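PDB 1NR9: protein YCGM from Escherichia coli, which is of unknown function but belongs to the fumarylacetoacetate hydrolase family and holds a magnesium ion. Local coordinates for residues 7-12 and 209-214; 41-46 and 167-172. One frame throughout, in Å; residues are numbered along the deposited sequence.

Contact 1: 7-12 and 209-214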
loop_
_atom_site.group_PDB
_atom_site.type_symbol
_atom_site.label_atom_id
_atom_site.label_comp_id
_atom_site.label_asym_id
_atom_site.label_seq_id
_atom_site.Cartn_x
_atom_site.Cartn_y
_atom_site.Cartn_z
ATOM N N HIS A 7 -0.416 -1.161 -20.388
ATOM C CA HIS A 7 -0.349 -1.257 -21.836
ATOM C C HIS A 7 0.494 -2.463 -22.230
ATOM O O HIS A 7 1.282 -2.964 -21.430
ATOM C CB HIS A 7 0.245 0.024 -22.444
ATOM C CG HIS A 7 1.553 0.434 -21.844
ATOM N ND1 HIS A 7 1.642 1.235 -20.727
ATOM C CD2 HIS A 7 2.828 0.134 -22.190
ATOM C CE1 HIS A 7 2.912 1.409 -20.408
ATOM N NE2 HIS A 7 3.653 0.751 -21.281
ATOM N N ASN A 8 0.305 -2.945 -23.455
ATOM C CA ASN A 8 1.089 -4.068 -23.950
ATOM C C ASN A 8 2.455 -3.520 -24.363
ATOM O O ASN A 8 2.736 -2.335 -24.200
ATOM C CB ASN A 8 0.417 -4.710 -25.159
ATOM C CG ASN A 8 0.268 -3.749 -26.318
ATOM O OD1 ASN A 8 1.170 -2.957 -26.612
ATOM N ND2 ASN A 8 -0.868 -3.821 -26.995
ATOM N N TRP A 9 3.297 -4.372 -24.921
ATOM C CA TRP A 9 4.620 -3.933 -25.313
ATOM C C TRP A 9 4.564 -2.810 -26.356
ATOM O O TRP A 9 5.275 -1.811 -26.232
ATOM C CB TRP A 9 5.415 -5.125 -25.823
ATOM C CG TRP A 9 6.874 -4.868 -25.838
ATOM C CD1 TRP A 9 7.643 -4.578 -26.925
ATOM C CD2 TRP A 9 7.748 -4.820 -24.699
ATOM N NE1 TRP A 9 8.944 -4.351 -26.537
ATOM C CE2 TRP A 9 9.037 -4.494 -25.175
ATOM C CE3 TRP A 9 7.567 -5.020 -23.322
ATOM C CZ2 TRP A 9 10.142 -4.361 -24.324
ATOM C CZ3 TRP A 9 8.670 -4.890 -22.474
ATOM C CH2 TRP A 9 9.939 -4.564 -22.981
ATOM N N GLN A 10 3.719 -2.976 -27.374
ATOM C CA GLN A 10 3.536 -1.974 -28.427
ATOM C C GLN A 10 3.238 -0.587 -27.844
ATOM O O GLN A 10 3.655 0.424 -28.400
ATOM C CB GLN A 10 2.362 -2.362 -29.322
ATOM C CG GLN A 10 2.713 -2.829 -30.716
ATOM C CD GLN A 10 1.464 -3.030 -31.569
ATOM O OE1 GLN A 10 0.718 -2.083 -31.824
ATOM N NE2 GLN A 10 1.227 -4.269 -32.002
ATOM N N GLY A 11 2.488 -0.541 -26.744
ATOM C CA GLY A 11 2.152 0.732 -26.122
ATOM C C GLY A 11 0.649 0.953 -26.026
ATOM O O GLY A 11 0.186 1.894 -25.381
ATOM N N ALA A 12 -0.119 0.080 -26.667
ATOM C CA ALA A 12 -1.572 0.184 -26.650
ATOM C C ALA A 12 -2.100 -0.119 -25.248
ATOM O O ALA A 12 -1.570 -0.987 -24.564
ATOM C CB ALA A 12 -2.162 -0.790 -27.654
ATOM N N VAL A 209 16.892 -2.225 -19.216
ATOM C CA VAL A 209 16.344 -3.396 -18.541
ATOM C C VAL A 209 16.003 -4.431 -19.604
ATOM O O VAL A 209 15.656 -4.074 -20.734
ATOM C CB VAL A 209 15.068 -3.024 -17.751
ATOM C CG1 VAL A 209 14.011 -2.503 -18.694
ATOM C CG2 VAL A 209 14.536 -4.231 -17.013
ATOM N N THR A 210 16.092 -5.714 -19.257
ATOM C CA THR A 210 15.815 -6.758 -20.238
ATOM C C THR A 210 15.238 -8.034 -19.683
ATOM O O THR A 210 15.695 -8.532 -18.656
ATOM C CB THR A 210 17.091 -7.145 -20.985
ATOM O OG1 THR A 210 17.430 -6.109 -21.905
ATOM C CG2 THR A 210 16.904 -8.448 -21.732
ATOM N N PHE A 211 14.238 -8.574 -20.371
ATOM C CA PHE A 211 13.654 -9.836 -19.953
ATOM C C PHE A 211 13.250 -10.612 -21.197
ATOM O O PHE A 211 12.544 -10.093 -22.069
ATOM C CB PHE A 211 12.482 -9.614 -18.974
ATOM C CG PHE A 211 11.147 -9.366 -19.626
ATOM C CD1 PHE A 211 10.206 -10.390 -19.722
ATOM C CD2 PHE A 211 10.819 -8.112 -20.128
ATOM C CE1 PHE A 211 8.954 -10.164 -20.315
ATOM C CE2 PHE A 211 9.570 -7.879 -20.720
ATOM C CZ PHE A 211 8.637 -8.910 -20.812
ATOM N N ASP A 212 13.765 -11.840 -21.286
ATOM C CA ASP A 212 13.525 -12.761 -22.397
ATOM C C ASP A 212 13.293 -12.164 -23.776
ATOM O O ASP A 212 12.171 -12.157 -24.290
ATOM C CB ASP A 212 12.367 -13.706 -22.070
ATOM C CG ASP A 212 12.844 -15.046 -21.538
ATOM O OD1 ASP A 212 12.009 -15.972 -21.424
ATOM O OD2 ASP A 212 14.053 -15.170 -21.233
ATOM N N GLY A 213 14.359 -11.665 -24.381
ATOM C CA GLY A 213 14.238 -11.116 -25.720
ATOM C C GLY A 213 13.670 -9.716 -25.852
ATOM O O GLY A 213 13.526 -9.211 -26.971
ATOM N N HIS A 214 13.355 -9.077 -24.729
ATOM C CA HIS A 214 12.806 -7.729 -24.767
ATOM C C HIS A 214 13.633 -6.730 -23.967
ATOM O O HIS A 214 14.043 -7.006 -22.827
ATOM C CB HIS A 214 11.372 -7.755 -24.259
ATOM C CG HIS A 214 10.438 -8.490 -25.164
ATOM N ND1 HIS A 214 10.009 -7.970 -26.366
ATOM C CD2 HIS A 214 9.878 -9.718 -25.063
ATOM C CE1 HIS A 214 9.222 -8.844 -26.968
ATOM N NE2 HIS A 214 9.126 -9.914 -26.198
#
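Trp9 meets Phe211 and His214, the two residues that close a type I' turn, and the three rings form an aromatic cluster at the end of a beta hairpin. Strand 206-211 brings in Phe211 first. Its ring offers an edge: CE2 lies 3.6 Å from Trp9 CZ3, which sits in the plane of the phenylalanine ring. The planes of Phe211 and the six-membered ring of Trp9 are inclined at 64°. Phe211 also packs on Ile136 of strand 130-137, which ties the cluster to the larger sheet. The turn then passes through Asp212, hydrogen-bonded to Thr148 and Thr149, and through Gly213. Backbone bonds in both directions between Phe211 and His214 close the hairpin, and strand 214-219 starts back. The CB of His214 rests over the indole face, 4.0 Å from the centroid of the six-membered ring in a CH-pi contact. With CG beside its own backbone N (chi1 -67°), the imidazole turns an edge to the face of the same indole. Within 7-12, an Asx motif holds the loop behind Trp9: Asn8 OD1 accepts from Gly11 N at 2.8 Å and, from the same face of the amide, Ala12 N at 3.3 Å.

Contact 2: 41-46 and 167-172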
loop_
_atom_site.group_PDB
_atom_site.type_symbol
_atom_site.label_atom_id
_atom_site.label_comp_id
_atom_site.label_asym_id
_atom_site.label_seq_id
_atom_site.Cartn_x
_atom_site.Cartn_y
_atom_site.Cartn_z
ATOM N N GLU A 41 11.369 -20.252 4.425
ATOM C CA GLU A 41 10.572 -19.367 5.266
ATOM C C GLU A 41 9.556 -18.649 4.388
ATOM O O GLU A 41 9.867 -18.256 3.264
ATOM C CB GLU A 41 11.457 -18.338 5.978
ATOM C CG GLU A 41 12.140 -17.359 5.046
ATOM C CD GLU A 41 12.699 -16.142 5.771
ATOM O OE1 GLU A 41 11.908 -15.390 6.389
ATOM O OE2 GLU A 41 13.930 -15.936 5.716
ATOM N N GLU A 42 8.340 -18.490 4.901
ATOM C CA GLU A 42 7.275 -17.824 4.171
ATOM C C GLU A 42 7.733 -16.525 3.523
ATOM O O GLU A 42 8.483 -15.741 4.116
ATOM C CB GLU A 42 6.105 -17.524 5.101
ATOM C CG GLU A 42 5.270 -18.723 5.457
ATOM C CD GLU A 42 4.093 -18.349 6.333
ATOM O OE1 GLU A 42 3.371 -17.393 5.978
ATOM O OE2 GLU A 42 3.883 -19.010 7.372
ATOM N N PRO A 43 7.276 -16.279 2.287
ATOM C CA PRO A 43 7.611 -15.076 1.519
ATOM C C PRO A 43 7.362 -13.775 2.289
ATOM O O PRO A 43 6.322 -13.615 2.930
ATOM C CB PRO A 43 6.692 -15.183 0.301
ATOM C CG PRO A 43 6.605 -16.658 0.084
ATOM C CD PRO A 43 6.415 -17.180 1.496
ATOM N N VAL A 44 8.331 -12.862 2.229
ATOM C CA VAL A 44 8.202 -11.548 2.852
ATOM C C VAL A 44 7.343 -10.752 1.856
ATOM O O VAL A 44 7.580 -10.805 0.648
ATOM C CB VAL A 44 9.574 -10.866 3.021
ATOM C CG1 VAL A 44 9.395 -9.452 3.548
ATOM C CG2 VAL A 44 10.439 -11.676 3.971
ATOM N N LEU A 45 6.349 -10.025 2.363
ATOM C CA LEU A 45 5.419 -9.266 1.523
ATOM C C LEU A 45 5.234 -7.800 1.889
ATOM O O LEU A 45 5.051 -7.462 3.061
ATOM C CB LEU A 45 4.041 -9.937 1.572
ATOM C CG LEU A 45 3.640 -10.951 0.503
ATOM C CD1 LEU A 45 4.844 -11.759 0.038
ATOM C CD2 LEU A 45 2.544 -11.840 1.068
ATOM N N PHE A 46 5.261 -6.939 0.873
ATOM C CA PHE A 46 5.040 -5.503 1.052
ATOM C C PHE A 46 4.310 -4.996 -0.196
ATOM O O PHE A 46 4.322 -5.667 -1.238
ATOM C CB PHE A 46 6.366 -4.762 1.278
ATOM C CG PHE A 46 7.270 -4.740 0.085
ATOM C CD1 PHE A 46 7.170 -3.729 -0.860
ATOM C CD2 PHE A 46 8.238 -5.722 -0.085
ATOM C CE1 PHE A 46 8.019 -3.697 -1.963
ATOM C CE2 PHE A 46 9.088 -5.700 -1.180
ATOM C CZ PHE A 46 8.980 -4.682 -2.122
HETATM N N MSE A 167 14.263 -18.453 -8.770
HETATM C CA MSE A 167 13.304 -17.950 -7.792
HETATM C C MSE A 167 13.109 -19.001 -6.703
HETATM O O MSE A 167 13.033 -20.191 -7.007
HETATM C CB MSE A 167 11.966 -17.708 -8.473
HETATM C CG MSE A 167 11.491 -16.278 -8.503
HETATM SE SE MSE A 167 9.813 -16.185 -9.471
HETATM C CE MSE A 167 8.611 -15.747 -8.039
ATOM N N ILE A 168 13.021 -18.579 -5.445
ATOM C CA ILE A 168 12.803 -19.540 -4.366
ATOM C C ILE A 168 11.354 -20.023 -4.437
ATOM O O ILE A 168 11.095 -21.227 -4.564
ATOM C CB ILE A 168 13.051 -18.917 -2.991
ATOM C CG1 ILE A 168 14.466 -18.358 -2.933
ATOM C CG2 ILE A 168 12.845 -19.959 -1.903
ATOM C CD1 ILE A 168 15.511 -19.346 -3.380
ATOM N N HIS A 169 10.419 -19.075 -4.345
ATOM C CA HIS A 169 8.986 -19.365 -4.448
ATOM C C HIS A 169 8.628 -19.043 -5.897
ATOM O O HIS A 169 8.765 -17.907 -6.339
ATOM C CB HIS A 169 8.197 -18.468 -3.505
ATOM C CG HIS A 169 8.681 -18.521 -2.092
ATOM N ND1 HIS A 169 8.238 -19.464 -1.189
ATOM C CD2 HIS A 169 9.613 -17.784 -1.443
ATOM C CE1 HIS A 169 8.880 -19.305 -0.044
ATOM N NE2 HIS A 169 9.720 -18.293 -0.171
ATOM N N LYS A 170 8.193 -20.051 -6.642
ATOM C CA LYS A 170 7.848 -19.855 -8.044
ATOM C C LYS A 170 6.722 -18.827 -8.216
ATOM O O LYS A 170 6.132 -18.365 -7.241
ATOM C CB LYS A 170 7.470 -21.208 -8.657
ATOM C CG LYS A 170 8.504 -22.296 -8.357
ATOM C CD LYS A 170 9.884 -21.902 -8.881
ATOM C CE LYS A 170 11.002 -22.815 -8.370
ATOM N NZ LYS A 170 11.214 -22.690 -6.895
ATOM N N ILE A 171 6.418 -18.481 -9.461
ATOM C CA ILE A 171 5.392 -17.492 -9.735
ATOM C C ILE A 171 3.977 -17.841 -9.307
ATOM O O ILE A 171 3.391 -17.097 -8.531
ATOM C CB ILE A 171 5.371 -17.104 -11.220
ATOM C CG1 ILE A 171 6.740 -16.549 -11.626
ATOM C CG2 ILE A 171 4.270 -16.067 -11.477
ATOM C CD1 ILE A 171 6.828 -16.148 -13.092
ATOM N N VAL A 172 3.398 -18.940 -9.788
ATOM C CA VAL A 172 2.029 -19.229 -9.360
ATOM C C VAL A 172 1.917 -19.542 -7.856
ATOM O O VAL A 172 0.918 -19.199 -7.225
ATOM C CB VAL A 172 1.361 -20.379 -10.177
ATOM C CG1 VAL A 172 1.658 -20.224 -11.656
ATOM C CG2 VAL A 172 1.793 -21.718 -9.656
HETATM O O HOH W 1 11.668 -16.972 0.616
#
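Pro43 sets its CG over the face of the His169 imidazole, a compact CH-pi contact between the approach to strand 45-48 and the loop that leads into helix 171-178. The tight part is small and well centred. Pro43 CG stands 3.3 Å from the centroid of the His169 ring and only 2° off its normal, while Pro43 CD leans toward the rim, 3.6 Å from His169 CE1. A histidine torsion that sets CG anti to the carbonyl carbon (chi1 -53°) carries the imidazole across to the proline. The opposite face of the ring is met near its rim by CG2 of Ile168, from the same loop, so the imidazole lies between two aliphatic groups.

The looser side lies at the ring edge, beside the exposed and poorly ordered Glu41. There His169 NE2 is 3.4 Å from Glu41 O, near the plane of the imidazole. A water is bonded to His169 NE2 and weakly to Glu41 O. Within the loop, Lys170 folds back, and its NZ donates to the carbonyl oxygens of Met167 (3.1 Å) and Ile168 (2.8 Å).

Lys170 is the N-cap of helix 171-178, whose Leu174 and Tyr177 also pack on Pro43. OD1 of Asn27 accepts from His169 N, and Lys122 of the second subunit donates to Pro43 O, placing the contact between this helix, strand 45-48 and the dimer partner.

Contacts 1 and 2 lie on opposite sides of the centre of the chain, with their own centres about 24 Å apart and their nearest atoms about 9 Å apart. Along the sequence the order is 7-12, 41-46, 167-172 and 209-214, so the segments of contact 2 both fall between those of contact 1. Contact 1 joins the N-terminal loop to the hairpin of the four-stranded antiparallel sheet, packed on strand 130-137 of the mixed sheet; contact 2 joins the lead-in to strand 45-48 to the loop before helix 171-178. Both thus border the mixed sheet, in different places. Contact 2 adjoins the second subunit, with the side chain of Pro43 about 11 Å from the magnesium ion.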